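Local structure of phytase (Debaryomyces castellii, 2GFI) at residues A[34-39]-A[279-284]; A[283-288]-A[360-365]. The protein hydrolyses a phosphate ester of inositol hexakisphosphate (phytate), releasing phosphate, as a 3-phytase of the histidine acid phosphatase family. One frame throughout, in Å; residues are numbered along the deposited sequence.

Contact 1. Residues A[34-39]-A[279-284]; sequences IRFLGG and EFIQYS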
# COMPACT_ATOMS: atom_id res chain seq x y z
N ILE A 34 13.18 1.23 -10.65
CA ILE A 34 13.25 0.32 -11.77
C ILE A 34 12.98 1.00 -13.11
O ILE A 34 13.65 0.68 -14.10
CB ILE A 34 12.31 -0.87 -11.57
CG1 ILE A 34 12.69 -1.63 -10.31
CG2 ILE A 34 12.37 -1.80 -12.79
CD1 ILE A 34 11.76 -2.75 -9.96
N ARG A 35 12.04 1.94 -13.13
CA ARG A 35 11.63 2.51 -14.40
C ARG A 35 12.73 3.39 -14.98
O ARG A 35 12.66 3.74 -16.15
CB ARG A 35 10.24 3.22 -14.33
CG ARG A 35 9.09 2.20 -14.14
CD ARG A 35 7.80 2.33 -15.03
NE ARG A 35 6.72 1.42 -14.56
CZ ARG A 35 6.14 1.57 -13.34
NH1 ARG A 35 6.56 2.57 -12.53
NH2 ARG A 35 5.17 0.75 -12.90
N PHE A 36 13.75 3.72 -14.18
CA PHE A 36 14.85 4.57 -14.63
C PHE A 36 16.13 3.82 -14.86
O PHE A 36 17.16 4.44 -15.24
CB PHE A 36 15.08 5.73 -13.66
CG PHE A 36 13.83 6.48 -13.36
CD1 PHE A 36 13.10 7.04 -14.40
CD2 PHE A 36 13.35 6.55 -12.07
CE1 PHE A 36 11.91 7.68 -14.15
CE2 PHE A 36 12.14 7.21 -11.81
CZ PHE A 36 11.42 7.76 -12.85
N LEU A 37 16.09 2.51 -14.63
CA LEU A 37 17.32 1.69 -14.70
C LEU A 37 17.47 0.92 -16.00
O LEU A 37 18.29 0.02 -16.09
CB LEU A 37 17.49 0.80 -13.47
CG LEU A 37 17.72 1.65 -12.21
CD1 LEU A 37 17.69 0.79 -10.94
CD2 LEU A 37 19.00 2.42 -12.35
N GLY A 38 16.65 1.28 -16.99
CA GLY A 38 16.87 0.81 -18.37
C GLY A 38 16.61 -0.67 -18.64
O GLY A 38 17.14 -1.20 -19.60
N GLY A 39 15.80 -1.33 -17.81
CA GLY A 39 15.58 -2.77 -17.96
C GLY A 39 16.58 -3.64 -17.22
O GLY A 39 16.47 -4.86 -17.26
N GLU A 279 18.73 12.78 -12.26
CA GLU A 279 19.81 12.07 -12.90
C GLU A 279 19.34 10.73 -13.42
O GLU A 279 19.68 10.37 -14.54
CB GLU A 279 21.00 11.92 -11.95
CG GLU A 279 21.69 13.25 -11.73
CD GLU A 279 22.39 13.41 -10.39
OE1 GLU A 279 22.30 12.54 -9.47
OE2 GLU A 279 23.03 14.50 -10.26
N PHE A 280 18.57 10.00 -12.62
CA PHE A 280 18.00 8.74 -13.07
C PHE A 280 17.18 8.93 -14.32
O PHE A 280 17.23 8.12 -15.25
CB PHE A 280 17.05 8.16 -12.01
CG PHE A 280 17.73 7.49 -10.89
CD1 PHE A 280 18.49 6.35 -11.10
CD2 PHE A 280 17.57 7.97 -9.59
CE1 PHE A 280 19.13 5.70 -10.01
CE2 PHE A 280 18.19 7.36 -8.52
CZ PHE A 280 18.98 6.21 -8.74
N ILE A 281 16.37 9.99 -14.36
CA ILE A 281 15.49 10.22 -15.50
C ILE A 281 16.29 10.49 -16.80
O ILE A 281 15.90 10.04 -17.90
CB ILE A 281 14.51 11.36 -15.16
CG1 ILE A 281 13.47 10.87 -14.15
CG2 ILE A 281 13.89 11.93 -16.39
CD1 ILE A 281 12.67 12.01 -13.46
N GLN A 282 17.40 11.21 -16.67
CA GLN A 282 18.24 11.47 -17.84
C GLN A 282 19.02 10.23 -18.21
O GLN A 282 19.12 9.87 -19.38
CB GLN A 282 19.19 12.64 -17.58
CG GLN A 282 18.46 13.93 -17.59
CD GLN A 282 19.26 15.02 -16.94
OE1 GLN A 282 19.36 15.07 -15.71
NE2 GLN A 282 19.83 15.89 -17.75
N TYR A 283 19.55 9.54 -17.19
CA TYR A 283 20.13 8.25 -17.46
C TYR A 283 19.14 7.36 -18.22
O TYR A 283 19.50 6.76 -19.24
CB TYR A 283 20.57 7.53 -16.19
CG TYR A 283 21.05 6.12 -16.53
CD1 TYR A 283 22.33 5.92 -17.07
CD2 TYR A 283 20.24 5.01 -16.30
CE1 TYR A 283 22.80 4.64 -17.37
CE2 TYR A 283 20.69 3.74 -16.59
CZ TYR A 283 21.98 3.56 -17.14
OH TYR A 283 22.43 2.30 -17.42
N SER A 284 17.92 7.24 -17.67
CA SER A 284 16.88 6.41 -18.25
C SER A 284 16.66 6.74 -19.71
O SER A 284 16.48 5.86 -20.54
CB SER A 284 15.57 6.61 -17.52
OG SER A 284 14.65 5.61 -17.93
O HOH W 1 14.67 3.06 -17.84
O HOH W 2 21.02 0.42 -16.61
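Phe36 meets the helical residues 279-284 along the whole length of its side chain. Its CB lies 3.5 Å from CB of Phe280, a close meeting of two methylenes whose side chains then run at about a right angle to each other. The Phe36 ring is covered over one face by Ile281, whose CG1 stands 4.0 Å from the ring centroid and 28° off the normal, a CH-pi contact in which the two side chains lie side by side and point the same way. Ser284 CB comes to the edge of the same ring. CG of Phe36 is anti to its carbonyl carbon (chi1 -52°), beside the backbone N. Leu37 sends CD2 to within 4.0 Å of Phe280 CE1. The Tyr283 ring turns its edge to the backbone, CD2 lying 3.3 Å from Phe36 O in the ring plane. The segments thus pair a turn in the N-terminal loop that precedes strand 59-69 with helix 277-295 of the histidine phosphatase fold. Polar groups of the two are joined through water. One water donates to Arg35 O, accepts from Gly38 N at 2.8 Å and bonds Ser284 OG at 2.6 Å; a second links Leu37 O to Tyr283 OH. The turn itself is closed by Leu37 N bonding to Ile34 O, and Gly38 and Gly39 follow with positive phi. Phe256 of helix 249-266 stacks on Tyr283 and meets the Phe280 ring with the planes steeply inclined. Farther out, Gly39 O accepts from Arg69, and Phe49 and Phe408 of the second subunit pack on Phe36 and Ile281, respectively.

Contact 2. Residues A[283-288]-A[360-365]; sequences YSYSVD and PSPYSH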
# COMPACT_ATOMS: atom_id res chain seq x y z
N TYR A 283 19.55 9.54 -17.19
CA TYR A 283 20.13 8.25 -17.46
C TYR A 283 19.14 7.36 -18.22
O TYR A 283 19.50 6.76 -19.24
CB TYR A 283 20.57 7.53 -16.19
CG TYR A 283 21.05 6.12 -16.53
CD1 TYR A 283 22.33 5.92 -17.07
CD2 TYR A 283 20.24 5.01 -16.30
CE1 TYR A 283 22.80 4.64 -17.37
CE2 TYR A 283 20.69 3.74 -16.59
CZ TYR A 283 21.98 3.56 -17.14
OH TYR A 283 22.43 2.30 -17.42
N SER A 284 17.92 7.24 -17.67
CA SER A 284 16.88 6.41 -18.25
C SER A 284 16.66 6.74 -19.71
O SER A 284 16.48 5.86 -20.54
CB SER A 284 15.57 6.61 -17.52
OG SER A 284 14.65 5.61 -17.93
N TYR A 285 16.66 8.03 -20.02
CA TYR A 285 16.36 8.43 -21.38
C TYR A 285 17.54 8.13 -22.31
O TYR A 285 17.32 7.83 -23.49
CB TYR A 285 15.95 9.88 -21.48
CG TYR A 285 15.53 10.22 -22.88
CD1 TYR A 285 14.50 9.53 -23.48
CD2 TYR A 285 16.22 11.18 -23.64
CE1 TYR A 285 14.15 9.80 -24.78
CE2 TYR A 285 15.87 11.47 -24.92
CZ TYR A 285 14.83 10.78 -25.49
OH TYR A 285 14.42 11.04 -26.78
N SER A 286 18.76 8.17 -21.77
CA SER A 286 19.93 7.77 -22.58
C SER A 286 19.84 6.31 -23.02
O SER A 286 20.25 5.95 -24.15
CB SER A 286 21.27 8.08 -21.87
OG SER A 286 21.51 7.19 -20.80
N VAL A 287 19.31 5.48 -22.12
CA VAL A 287 19.04 4.08 -22.42
C VAL A 287 17.87 3.95 -23.39
O VAL A 287 17.95 3.18 -24.31
CB VAL A 287 18.77 3.19 -21.14
CG1 VAL A 287 18.40 1.75 -21.56
CG2 VAL A 287 19.96 3.17 -20.21
N ASP A 288 16.79 4.69 -23.19
CA ASP A 288 15.71 4.62 -24.18
C ASP A 288 16.23 4.97 -25.57
O ASP A 288 15.83 4.33 -26.53
CB ASP A 288 14.60 5.58 -23.83
CG ASP A 288 13.71 5.07 -22.71
OD1 ASP A 288 13.67 3.82 -22.48
OD2 ASP A 288 13.01 5.86 -22.02
N PRO A 360 6.50 12.14 -21.86
CA PRO A 360 7.28 10.98 -21.40
C PRO A 360 8.30 10.63 -22.49
O PRO A 360 8.32 11.29 -23.51
CB PRO A 360 6.21 9.88 -21.31
CG PRO A 360 5.28 10.21 -22.54
CD PRO A 360 5.21 11.76 -22.47
N SER A 361 9.16 9.66 -22.26
CA SER A 361 9.98 9.16 -23.34
C SER A 361 9.03 8.51 -24.35
O SER A 361 8.21 7.68 -23.98
CB SER A 361 10.98 8.14 -22.82
OG SER A 361 11.61 7.50 -23.92
N PRO A 362 9.12 8.91 -25.62
CA PRO A 362 8.22 8.38 -26.67
C PRO A 362 8.41 6.90 -26.87
O PRO A 362 7.59 6.23 -27.51
CB PRO A 362 8.68 9.12 -27.95
CG PRO A 362 9.45 10.31 -27.45
CD PRO A 362 10.07 9.91 -26.15
N TYR A 363 9.53 6.40 -26.37
CA TYR A 363 9.80 5.00 -26.44
C TYR A 363 10.34 4.57 -25.10
O TYR A 363 11.37 5.03 -24.68
CB TYR A 363 10.85 4.73 -27.50
CG TYR A 363 11.22 3.28 -27.56
CD1 TYR A 363 10.36 2.35 -28.15
CD2 TYR A 363 12.42 2.84 -27.03
CE1 TYR A 363 10.69 1.02 -28.21
CE2 TYR A 363 12.76 1.49 -27.08
CZ TYR A 363 11.91 0.59 -27.67
OH TYR A 363 12.27 -0.74 -27.72
N SER A 364 9.64 3.68 -24.42
CA SER A 364 10.04 3.35 -23.07
C SER A 364 10.61 1.94 -23.08
O SER A 364 9.90 0.93 -23.15
CB SER A 364 8.85 3.48 -22.11
OG SER A 364 9.22 3.06 -20.80
N HIS A 365 11.93 1.88 -23.05
CA HIS A 365 12.55 0.58 -23.13
C HIS A 365 12.07 -0.39 -22.02
O HIS A 365 11.70 -1.54 -22.29
CB HIS A 365 14.04 0.72 -23.10
CG HIS A 365 14.74 -0.58 -23.03
ND1 HIS A 365 15.19 -1.11 -21.85
CD2 HIS A 365 15.02 -1.49 -23.99
CE1 HIS A 365 15.77 -2.27 -22.09
NE2 HIS A 365 15.68 -2.52 -23.38
O HOH W 3 11.02 5.07 -20.20
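Asp288 reaches from its helix into the bend formed by residues 360-365, where Tyr363, His365 and Ser361 surround its side chain. Its CB lies 3.4 Å from Tyr363 O, and CG comes nearer still, at 3.1 Å. CG is anti to the carbonyl carbon (chi1 -77°), and beyond it the carboxylate divides its work. OD1 accepts from the backbone N of His365 at 2.7 Å with an N-H...O angle of 162°, the donor standing 44° out of the carboxylate plane. OD2 faces Ser361 OG, 2.9 Å away, but that hydroxyl also has Tyr363 O within reach, so its single proton could go to either acceptor. A water donates to OD2 and bonds Ser364 OG, adding a bridge to the residue at the N-cap of helix 365-368. One aspartate thereby ties together the start of that helix and the bend before it, and its negative charge near the helix's N-terminal end would be expected to be favourable. Beside it, Tyr285 brings the edge of its ring to Ser361, CE1 lying 3.5 Å from OG in the ring plane, while its hydroxyl bonds to Pro353 O. Tyr363 likewise directs its hydroxyl elsewhere, to Glu337 of helix 333-343, and its ring meets Tyr292 edge-to-face. The contact therefore fastens helix 277-295 to the connection between helices 333-343 and 365-368, with the His365 side chain about 4 Å from that of Asp333, the predicted proton donor at the start of helix 333-343.

Contacts 1 and 2 lie with their centres about 8 Å apart, on consecutive turns of helix 277-295, and share Tyr283 and Ser284. Along the chain the N-terminal loop comes first, the helix some 240 residues later, and residues 360-365 another 72 beyond. The helix thus bears two distant loop regions on adjoining surfaces, and these also touch each other: Gly38 O lies 3.0 Å from His365 ND1, and Gly38 CA packs on Val287 CG1. Arg69, the partner of Gly39, precedes the predicted nucleophile His70 in sequence, and contact 2 borders the predicted proton donor, so the pair probably links the N-terminal loop to the surroundings of the active site.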